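Local coordinates for alanine racemase 1 (Caldanaerobacter subterraneus subsp. tengcongensis MB4, PDB 4Y2W), which belongs to the alanine racemase family, pairing an N-terminal TIM barrel with a C-terminal domain built largely of beta strands, here in a two-chain assembly, at residues T274-V279 with M320-D325. The protein carries 1 engineered substitution. Residues are numbered along the deposited sequence; the frame is centred on the assembly and turned at random.
Sequences TKRKSV and MIDVTD
The hydroxyl oxygen of Thr324 sits between two polar groups: it accepts the backbone N-H of Val279, with N to OG1 at 3.0 Å, and, by a contact modelled too short to weigh, probably donates to OD1 of Asp322. In Thr324 a chi1 of -51° puts OG1 beside its own backbone N, where it meets Val279 N. The same Asp322 OD1 also takes the backbone N-H of Thr324, 2.9 Å from N to OD1, which closes an Asx turn just where strand 319-322 ends. Aspartate suits this place because its short carboxylate reaches the amide two residues on; threonine suits its own because its hydroxyl can accept the strand's N-H and could also donate.

Beside this, Val323 N donates to Val279 O at 2.9 Å, almost in line with the carbonyl (C=O...N 175°). The two valines also meet through methyls, Val279 CG1 lying 3.5 Å from Val323 CG2 as their side chains cross at about a right angle. Further along strand 278-283, Ile321 pairs its backbone with Ala281; the contact thus ends the antiparallel pairing of strands 278-283 and 319-322 in the C-terminal domain's mixed sheet.

Arg276 suits the exposed margin because its chain, extended from CG to NE, carries a broad cation to two acids. Its NH2 donates to the syn lone pair of Asp325 OD1 at 3.1 Å, close to the guanidinium plane, while NH1 makes a looser salt bridge to Asp322 OD2 at 3.6 Å. Thr324 CB lies over one guanidinium face, toward its rim. Within 274-279, Ser278 OG donates to Arg276 O from above the carbonyl plane, linking the loop to the first residue of strand 278-283.

Asp322 thus serves both the turn and the ion pairs, and the nearby arginine would be expected to favour the charged form of both acids.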
loop_
_atom_site.group_PDB
_atom_site.type_symbol
_atom_site.label_atom_id
_atom_site.label_comp_id
_atom_site.label_asym_id
_atom_site.label_seq_id
_atom_site.Cartn_x
_atom_site.Cartn_y
_atom_site.Cartn_z
ATOM N N THR A 274 -9.270 14.473 -26.426
ATOM C CA THR A 274 -10.198 15.576 -26.231
ATOM C C THR A 274 -11.142 15.699 -27.424
ATOM O O THR A 274 -10.734 15.511 -28.573
ATOM C CB THR A 274 -9.456 16.911 -26.033
ATOM O OG1 THR A 274 -8.461 17.071 -27.054
ATOM C CG2 THR A 274 -8.792 16.949 -24.670
ATOM N N LYS A 275 -12.407 15.999 -27.132
ATOM C CA LYS A 275 -13.421 16.267 -28.155
ATOM C C LYS A 275 -13.707 17.770 -28.258
ATOM O O LYS A 275 -14.636 18.182 -28.954
ATOM C CB LYS A 275 -14.718 15.502 -27.840
ATOM C CG LYS A 275 -14.640 13.996 -28.064
ATOM C CD LYS A 275 -14.151 13.248 -26.831
ATOM C CE LYS A 275 -13.952 11.763 -27.117
ATOM N NZ LYS A 275 -13.378 11.022 -25.956
ATOM N N ARG A 276 -12.900 18.582 -27.577
ATOM C CA ARG A 276 -13.104 20.027 -27.529
ATOM C C ARG A 276 -11.853 20.733 -27.005
ATOM O O ARG A 276 -10.920 20.084 -26.535
ATOM C CB ARG A 276 -14.287 20.354 -26.612
ATOM C CG ARG A 276 -14.176 19.725 -25.228
ATOM C CD ARG A 276 -15.078 20.398 -24.203
ATOM N NE ARG A 276 -14.904 19.804 -22.878
ATOM C CZ ARG A 276 -15.486 20.240 -21.762
ATOM N NH1 ARG A 276 -15.250 19.619 -20.612
ATOM N NH2 ARG A 276 -16.299 21.293 -21.782
ATOM N N LYS A 277 -11.841 22.061 -27.088
ATOM C CA LYS A 277 -10.845 22.857 -26.384
ATOM C C LYS A 277 -10.970 22.576 -24.894
ATOM O O LYS A 277 -12.072 22.626 -24.342
ATOM C CB LYS A 277 -11.036 24.358 -26.638
ATOM C CG LYS A 277 -9.878 25.022 -27.366
ATOM C CD LYS A 277 -9.661 26.451 -26.886
ATOM C CE LYS A 277 -8.287 26.971 -27.284
ATOM N NZ LYS A 277 -7.169 26.246 -26.611
ATOM N N SER A 278 -9.846 22.279 -24.245
ATOM C CA SER A 278 -9.871 21.829 -22.862
ATOM C C SER A 278 -8.726 22.403 -22.047
ATOM O O SER A 278 -7.681 22.764 -22.595
ATOM C CB SER A 278 -9.802 20.300 -22.811
ATOM O OG SER A 278 -10.799 19.702 -23.624
ATOM N N VAL A 279 -8.951 22.486 -20.736
ATOM C CA VAL A 279 -7.904 22.766 -19.760
ATOM C C VAL A 279 -7.634 21.485 -18.973
ATOM O O VAL A 279 -8.503 21.001 -18.250
ATOM C CB VAL A 279 -8.312 23.889 -18.781
ATOM C CG1 VAL A 279 -7.175 24.200 -17.815
ATOM C CG2 VAL A 279 -8.714 25.143 -19.544
ATOM N N MET A 320 -4.112 12.765 -14.904
ATOM C CA MET A 320 -4.680 13.971 -15.484
ATOM C C MET A 320 -6.184 14.058 -15.245
ATOM O O MET A 320 -6.879 13.042 -15.200
ATOM C CB MET A 320 -4.398 14.013 -16.981
ATOM C CG MET A 320 -2.981 14.434 -17.325
ATOM S SD MET A 320 -1.732 13.253 -16.792
ATOM C CE MET A 320 -2.034 11.902 -17.934
ATOM N N ILE A 321 -6.674 15.285 -15.106
ATOM C CA ILE A 321 -8.097 15.547 -14.928
ATOM C C ILE A 321 -8.548 16.684 -15.842
ATOM O O ILE A 321 -7.791 17.620 -16.097
ATOM C CB ILE A 321 -8.443 15.892 -13.460
ATOM C CG1 ILE A 321 -7.427 16.877 -12.868
ATOM C CG2 ILE A 321 -8.490 14.628 -12.618
ATOM C CD1 ILE A 321 -7.887 17.548 -11.587
ATOM N N ASP A 322 -9.781 16.592 -16.335
ATOM C CA ASP A 322 -10.360 17.631 -17.182
ATOM C C ASP A 322 -10.987 18.698 -16.300
ATOM O O ASP A 322 -11.986 18.446 -15.628
ATOM C CB ASP A 322 -11.416 17.040 -18.126
ATOM C CG ASP A 322 -11.872 18.029 -19.187
ATOM O OD1 ASP A 322 -11.777 19.250 -18.947
ATOM O OD2 ASP A 322 -12.325 17.588 -20.261
ATOM N N VAL A 323 -10.401 19.893 -16.312
ATOM C CA VAL A 323 -10.877 20.991 -15.470
ATOM C C VAL A 323 -11.476 22.126 -16.303
ATOM O O VAL A 323 -11.553 23.270 -15.849
ATOM C CB VAL A 323 -9.749 21.519 -14.553
ATOM C CG1 VAL A 323 -9.251 20.409 -13.638
ATOM C CG2 VAL A 323 -8.594 22.094 -15.361
ATOM N N THR A 324 -11.921 21.797 -17.514
ATOM C CA THR A 324 -12.441 22.787 -18.453
ATOM C C THR A 324 -13.684 23.517 -17.941
ATOM O O THR A 324 -13.870 24.697 -18.225
ATOM C CB THR A 324 -12.789 22.121 -19.793
ATOM O OG1 THR A 324 -11.666 21.352 -20.245
ATOM C CG2 THR A 324 -13.159 23.167 -20.844
ATOM N N ASP A 325 -14.523 22.815 -17.186
ATOM C CA ASP A 325 -15.784 23.378 -16.701
ATOM C C ASP A 325 -15.638 24.165 -15.400
ATOM O O ASP A 325 -16.585 24.820 -14.971
ATOM C CB ASP A 325 -16.816 22.268 -16.497
ATOM C CG ASP A 325 -17.010 21.418 -17.733
ATOM O OD1 ASP A 325 -16.887 21.955 -18.855
ATOM O OD2 ASP A 325 -17.283 20.208 -17.574
#